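TRNA(Phe) 7-((3-amino-3-carboxypropyl)-4-demethylwyosine(37)-N(4))-methyltransferase 1 (Pyrococcus horikoshii, PDB 2IT2) probably uses S-adenosyl-L-methionine to methylate the N-4 position of a wyosine precursor at position 37 of tRNA(Phe), a step in making wyosine derivatives. Local coordinates at residues B[80-84]-B[85-89]; B[29-33]-B[34-38]; B[113-116]-B[117-121]. One frame throughout, in Å; residues are numbered along the deposited sequence.

How the contacts relate
All three contacts sit where a helix of this chain begins, and they follow one another along the sequence in the order 2, 1, 3. Contacts 1 and 3 lie on opposite sides of the centre of the chain, their own centres about 40 Å apart and their nearest atoms about 23 Å. Contact 2 lies nearer the middle, its centre about 21 Å from that of contact 1 and about 24 Å from that of contact 3. It touches contact 1 through a salt bridge, Arg-80 NH2 to Glu-33 OE2 at 2.6 Å, but stays about 8 Å from contact 3 at the nearest atoms. Contacts 1 and 2 both pack against helix 167-194, while contact 3 reaches the second subunit.

Contact 1: residues B[80-84]-B[85-89]; sequences REVSL and YEVLE
Ser-83 and Glu-86 hold each other across the first turn of helix 84-91. The backbone N of Ser-83 donates to Glu-86 OE1 at 3.2 Å, meeting the anti lone pair of that oxygen, the one turned away from OE2, with an N-H...O angle of 151°. In return Glu-86 N points at Ser-83 OG, a straight but long and weak bond of 3.5 Å. Glu-86 can reach back because its CG lies anti to its carbonyl carbon (chi1 -73°) and the chain beyond is extended.

The tight part lies on the inner side, where Val-82 CG2 meets Val-87 CG2 at 3.6 Å, the two buried side chains crossing at about a right angle. Val-87 N bonds to Ser-83 O at 3.3 Å, in the carbonyl plane, and closes the first helical turn. On the solvent side, where Tyr-85 and Leu-88 are exposed, a water lies 2.9 Å from Glu-86 OE1 and also within hydrogen-bonding reach of Glu-81 O, and so can link the carboxylate to the loop. Leu-84 CG and Leu-88 CD1 touch at 4.0 Å, and both leucines also pack on Leu-170 of helix 167-194. Asn-178 of that helix takes a hydrogen bond from Val-82 N. Reciprocal serine and glutamate bonds three residues apart make this a capping box, with Ser-83 as the N-cap.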
# COMPACT_ATOMS: atom_id res chain seq x y z
N ARG B 80 -18.49 0.97 8.06
CA ARG B 80 -18.74 0.44 9.39
C ARG B 80 -18.55 -1.08 9.41
O ARG B 80 -18.52 -1.74 8.38
CB ARG B 80 -20.17 0.79 9.79
CG ARG B 80 -20.29 2.21 10.32
CD ARG B 80 -21.67 2.48 10.94
NE ARG B 80 -21.80 3.89 11.32
CZ ARG B 80 -22.38 4.72 10.43
NH1 ARG B 80 -22.81 4.26 9.27
NH2 ARG B 80 -22.52 6.02 10.73
N GLU B 81 -18.60 -1.73 10.57
CA GLU B 81 -18.66 -3.19 10.59
C GLU B 81 -20.00 -3.59 9.99
O GLU B 81 -20.99 -2.85 10.09
CB GLU B 81 -18.55 -3.70 12.02
CG GLU B 81 -17.28 -3.26 12.71
CD GLU B 81 -17.22 -3.72 14.14
OE1 GLU B 81 -17.05 -4.94 14.37
OE2 GLU B 81 -17.35 -2.86 15.04
N VAL B 82 -20.05 -4.77 9.38
CA VAL B 82 -21.27 -5.23 8.74
C VAL B 82 -21.85 -6.53 9.29
O VAL B 82 -21.22 -7.24 10.07
CB VAL B 82 -21.03 -5.42 7.21
CG1 VAL B 82 -20.57 -4.12 6.58
CG2 VAL B 82 -19.99 -6.52 6.99
N SER B 83 -23.08 -6.81 8.88
CA SER B 83 -23.76 -8.02 9.30
C SER B 83 -23.84 -8.91 8.07
O SER B 83 -23.72 -8.40 6.93
CB SER B 83 -25.16 -7.73 9.81
OG SER B 83 -25.93 -7.05 8.83
N LEU B 84 -24.04 -10.22 8.29
CA LEU B 84 -24.13 -11.17 7.17
C LEU B 84 -25.29 -10.77 6.26
O LEU B 84 -25.17 -10.91 5.07
CB LEU B 84 -24.36 -12.59 7.66
CG LEU B 84 -24.02 -13.86 6.87
CD1 LEU B 84 -22.79 -13.65 5.97
CD2 LEU B 84 -23.84 -14.98 7.93
N TYR B 85 -26.38 -10.25 6.82
CA TYR B 85 -27.57 -9.82 6.05
C TYR B 85 -27.21 -8.78 5.01
O TYR B 85 -27.55 -8.92 3.84
CB TYR B 85 -28.67 -9.24 6.97
CG TYR B 85 -29.80 -8.62 6.18
CD1 TYR B 85 -30.76 -9.41 5.54
CD2 TYR B 85 -29.92 -7.23 6.08
CE1 TYR B 85 -31.80 -8.85 4.81
CE2 TYR B 85 -30.97 -6.65 5.35
CZ TYR B 85 -31.90 -7.47 4.72
OH TYR B 85 -32.94 -6.91 4.01
N GLU B 86 -26.55 -7.72 5.46
CA GLU B 86 -26.13 -6.64 4.57
C GLU B 86 -25.29 -7.18 3.41
O GLU B 86 -25.51 -6.83 2.25
CB GLU B 86 -25.31 -5.60 5.35
CG GLU B 86 -26.12 -4.71 6.28
CD GLU B 86 -25.27 -3.69 7.03
OE1 GLU B 86 -24.40 -4.11 7.82
OE2 GLU B 86 -25.49 -2.48 6.82
N VAL B 87 -24.32 -8.04 3.73
CA VAL B 87 -23.44 -8.58 2.70
C VAL B 87 -24.22 -9.45 1.73
O VAL B 87 -24.03 -9.36 0.52
CB VAL B 87 -22.27 -9.36 3.35
CG1 VAL B 87 -21.38 -9.96 2.28
CG2 VAL B 87 -21.45 -8.41 4.24
N LEU B 88 -25.11 -10.28 2.26
CA LEU B 88 -25.91 -11.15 1.40
C LEU B 88 -26.78 -10.36 0.44
O LEU B 88 -26.96 -10.75 -0.72
CB LEU B 88 -26.78 -12.06 2.25
CG LEU B 88 -26.00 -13.04 3.13
CD1 LEU B 88 -26.93 -13.65 4.16
CD2 LEU B 88 -25.37 -14.10 2.25
N GLU B 89 -27.32 -9.24 0.91
CA GLU B 89 -28.15 -8.39 0.07
C GLU B 89 -27.35 -7.82 -1.10
O GLU B 89 -27.87 -7.65 -2.20
CB GLU B 89 -28.73 -7.23 0.89
CG GLU B 89 -29.69 -7.67 1.97
CD GLU B 89 -30.98 -8.24 1.40
OE1 GLU B 89 -30.94 -9.31 0.77
OE2 GLU B 89 -32.03 -7.59 1.58
O HOH W 1 -23.04 -1.63 8.35

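Contact 2: residues B[29-33]-B[34-38]; sequences GEVDE and DIIPL
Val-31 CG1 stands anti to its backbone N (chi1 -176°) and Ile-36 CG1 anti to its carbonyl carbon (chi1 -70°), and these two torsions turn the branches into each other at 3.9 Å. Beyond CG1 the isoleucine chain runs straight on, laying CD1 against Glu-33 CA at 3.5 Å, with Glu-33 CB a little farther off. Ile-36 thus bridges the valine before the turn and the backbone of the turn itself. Behind the pair, both Val-31 and Ile-36 pack on Leu-26 of helix 11-27. With Ile-36 cut back to an alanine, Val-31 CG1 is likely to lose its mate, and a gap would probably open over Glu-33 and beside Leu-26.

Two backbone bonds wind the chain here. Ile-35 N donates to Asp-32 O at 3.1 Å, and Ile-36 N to Glu-33 O at 3.2 Å; in the second the donor stands well above the carbonyl plane, with a C=O...N angle of only 110°. Ile-35 CG1 lies 3.4 Å from Asp-32 O, while the same side chain also meets Leu-188 of helix 167-194 and Leu-108 of strand 98-112. The acidic groups have partners beyond the turn: Glu-33 pairs with Arg-80, Asp-34 with Lys-185, and Asp-32 OD2 accepts from Ser-55 N. Successive bonds from residue i+3 to i mark a short 3-10-like turn, which leads through the N-cap residue Ile-35 into helix 36-43.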
# COMPACT_ATOMS: atom_id res chain seq x y z
N GLY B 29 -22.43 16.96 4.32
CA GLY B 29 -22.50 15.61 4.83
C GLY B 29 -21.77 14.58 3.98
O GLY B 29 -22.23 13.45 3.86
N GLU B 30 -20.62 14.97 3.41
CA GLU B 30 -19.81 14.09 2.55
C GLU B 30 -18.59 13.48 3.24
O GLU B 30 -17.89 12.66 2.65
CB GLU B 30 -19.34 14.85 1.31
CG GLU B 30 -20.47 15.41 0.45
CD GLU B 30 -19.98 16.42 -0.58
OE1 GLU B 30 -18.85 16.93 -0.42
OE2 GLU B 30 -20.74 16.71 -1.53
N VAL B 31 -18.34 13.86 4.49
CA VAL B 31 -17.19 13.33 5.21
C VAL B 31 -17.58 12.15 6.11
O VAL B 31 -18.61 12.19 6.77
CB VAL B 31 -16.53 14.42 6.08
CG1 VAL B 31 -15.27 13.89 6.74
CG2 VAL B 31 -16.21 15.64 5.21
N ASP B 32 -16.76 11.11 6.13
CA ASP B 32 -17.03 9.96 6.98
C ASP B 32 -17.04 10.48 8.42
O ASP B 32 -16.00 10.87 8.95
CB ASP B 32 -15.95 8.88 6.81
CG ASP B 32 -15.87 8.36 5.38
OD1 ASP B 32 -16.94 8.03 4.82
OD2 ASP B 32 -14.76 8.27 4.83
N GLU B 33 -18.21 10.50 9.05
CA GLU B 33 -18.35 11.03 10.40
C GLU B 33 -17.37 10.47 11.43
O GLU B 33 -17.00 11.16 12.38
CB GLU B 33 -19.77 10.81 10.92
CG GLU B 33 -20.20 9.36 10.91
CD GLU B 33 -21.03 9.02 9.69
OE1 GLU B 33 -20.58 9.32 8.57
OE2 GLU B 33 -22.13 8.46 9.85
N ASP B 34 -16.98 9.21 11.25
CA ASP B 34 -16.05 8.55 12.17
C ASP B 34 -14.78 9.35 12.42
O ASP B 34 -14.30 9.41 13.56
CB ASP B 34 -15.66 7.18 11.60
CG ASP B 34 -14.91 6.32 12.60
OD1 ASP B 34 -13.84 6.74 13.10
OD2 ASP B 34 -15.39 5.20 12.89
N ILE B 35 -14.23 9.97 11.38
CA ILE B 35 -12.99 10.72 11.50
C ILE B 35 -13.12 12.23 11.50
O ILE B 35 -12.12 12.94 11.41
CB ILE B 35 -12.00 10.34 10.40
CG1 ILE B 35 -12.61 10.62 9.02
CG2 ILE B 35 -11.60 8.88 10.56
CD1 ILE B 35 -11.68 10.33 7.86
N ILE B 36 -14.34 12.74 11.61
CA ILE B 36 -14.50 14.18 11.63
C ILE B 36 -13.71 14.79 12.79
O ILE B 36 -13.02 15.80 12.61
CB ILE B 36 -15.99 14.56 11.71
CG1 ILE B 36 -16.65 14.22 10.38
CG2 ILE B 36 -16.17 16.04 12.02
CD1 ILE B 36 -18.13 14.54 10.33
N PRO B 37 -13.78 14.20 13.99
CA PRO B 37 -13.02 14.77 15.11
C PRO B 37 -11.51 14.82 14.83
O PRO B 37 -10.85 15.80 15.15
CB PRO B 37 -13.34 13.83 16.26
CG PRO B 37 -14.75 13.40 15.94
CD PRO B 37 -14.68 13.13 14.47
N LEU B 38 -10.99 13.76 14.22
CA LEU B 38 -9.57 13.67 13.88
C LEU B 38 -9.18 14.73 12.86
O LEU B 38 -8.15 15.37 12.99
CB LEU B 38 -9.23 12.28 13.34
CG LEU B 38 -7.83 12.04 12.76
CD1 LEU B 38 -6.76 12.31 13.81
CD2 LEU B 38 -7.75 10.61 12.26

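Contact 3: residues B[113-116]-B[117-121]; sequences KTLE and DAVKL
The N-terminal cap of helix 115-127 is built from Thr-114 and Asp-117. Thr-114 is the N-cap residue: its OG1 accepts from Asp-117 N at 3.1 Å, with an N-H...O angle of 157°. That oxygen sits between the backbone N and the carbonyl carbon of its own residue (chi1 70°), turned toward the first turn of the helix. The carboxylate of Asp-117 folds back over the same hydroxyl, OD2 coming within 2.8 Å of OG1, a weak bond whose proton is not settled. Thr-114 CG2 lies 3.6 Å from Asp-117 OD2, and Lys-113 CB flanks the same oxygen at 3.7 Å. The amino group of Lys-113 stays well away, 6.9 Å from NZ to OD2, so any pull between these charges is probably modest.

Below the cap, the helical ladder starts with Ala-118 N on Thr-114 O at 3.1 Å and continues with Val-119 N on Leu-115 O. Val-119 CG2 rests 3.3 Å from that same carbonyl oxygen. Leu-115 and Ala-118 turn into the sheet, against Leu-143 of strand 143-148 and Ile-135 of strand 134-138. Leu-115 also packs on Leu-2 of the second subunit, and Val-119 on Ser-137 of the same neighbour, so the helix start lies at the dimer interface. A threonine hydroxyl receiving the amide of the residue three places further along is the classic N-cap of an alpha helix, here on one laid against an antiparallel sheet.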
# COMPACT_ATOMS: atom_id res chain seq x y z
N LYS B 113 3.82 22.08 6.51
CA LYS B 113 4.53 23.32 6.20
C LYS B 113 6.01 23.15 5.83
O LYS B 113 6.53 23.91 5.00
CB LYS B 113 4.38 24.29 7.36
CG LYS B 113 5.00 25.65 7.10
CD LYS B 113 4.71 26.60 8.23
CE LYS B 113 5.28 27.98 7.94
NZ LYS B 113 4.95 28.95 9.01
N THR B 114 6.69 22.18 6.44
CA THR B 114 8.11 21.95 6.16
C THR B 114 8.40 20.46 6.09
O THR B 114 7.57 19.64 6.49
CB THR B 114 9.01 22.54 7.27
OG1 THR B 114 8.86 21.78 8.47
CG2 THR B 114 8.63 23.97 7.53
N LEU B 115 9.57 20.11 5.56
CA LEU B 115 9.93 18.71 5.45
C LEU B 115 10.06 18.12 6.85
O LEU B 115 9.69 16.96 7.08
CB LEU B 115 11.25 18.56 4.69
CG LEU B 115 11.73 17.12 4.52
CD1 LEU B 115 10.69 16.28 3.76
CD2 LEU B 115 13.07 17.15 3.77
N GLU B 116 10.57 18.90 7.78
CA GLU B 116 10.69 18.42 9.15
C GLU B 116 9.32 18.11 9.77
O GLU B 116 9.18 17.12 10.49
CB GLU B 116 11.42 19.44 10.01
CG GLU B 116 11.70 18.94 11.41
CD GLU B 116 12.43 19.97 12.23
OE1 GLU B 116 13.50 20.42 11.76
OE2 GLU B 116 11.95 20.33 13.32
N ASP B 117 8.33 18.96 9.51
CA ASP B 117 6.99 18.75 10.06
C ASP B 117 6.42 17.47 9.48
O ASP B 117 5.80 16.69 10.19
CB ASP B 117 6.05 19.92 9.73
CG ASP B 117 6.45 21.21 10.43
OD1 ASP B 117 6.82 21.14 11.62
OD2 ASP B 117 6.39 22.28 9.78
N ALA B 118 6.64 17.25 8.19
CA ALA B 118 6.14 16.05 7.55
C ALA B 118 6.74 14.79 8.16
O ALA B 118 6.02 13.84 8.47
CB ALA B 118 6.43 16.09 6.07
N VAL B 119 8.05 14.77 8.34
CA VAL B 119 8.69 13.59 8.92
C VAL B 119 8.23 13.33 10.36
O VAL B 119 8.08 12.18 10.78
CB VAL B 119 10.22 13.73 8.89
CG1 VAL B 119 10.88 12.55 9.59
CG2 VAL B 119 10.67 13.81 7.45
N LYS B 120 8.00 14.40 11.11
CA LYS B 120 7.52 14.24 12.48
C LYS B 120 6.16 13.55 12.47
O LYS B 120 5.91 12.68 13.29
CB LYS B 120 7.38 15.59 13.16
CG LYS B 120 8.70 16.20 13.58
CD LYS B 120 8.47 17.57 14.17
CE LYS B 120 7.51 17.54 15.36
NZ LYS B 120 7.97 16.65 16.46
N LEU B 121 5.29 13.96 11.55
CA LEU B 121 3.95 13.37 11.47
C LEU B 121 3.99 11.92 11.01
O LEU B 121 3.26 11.08 11.52
CB LEU B 121 3.07 14.19 10.50
CG LEU B 121 1.68 13.62 10.14
CD1 LEU B 121 0.84 13.42 11.39
CD2 LEU B 121 0.95 14.56 9.17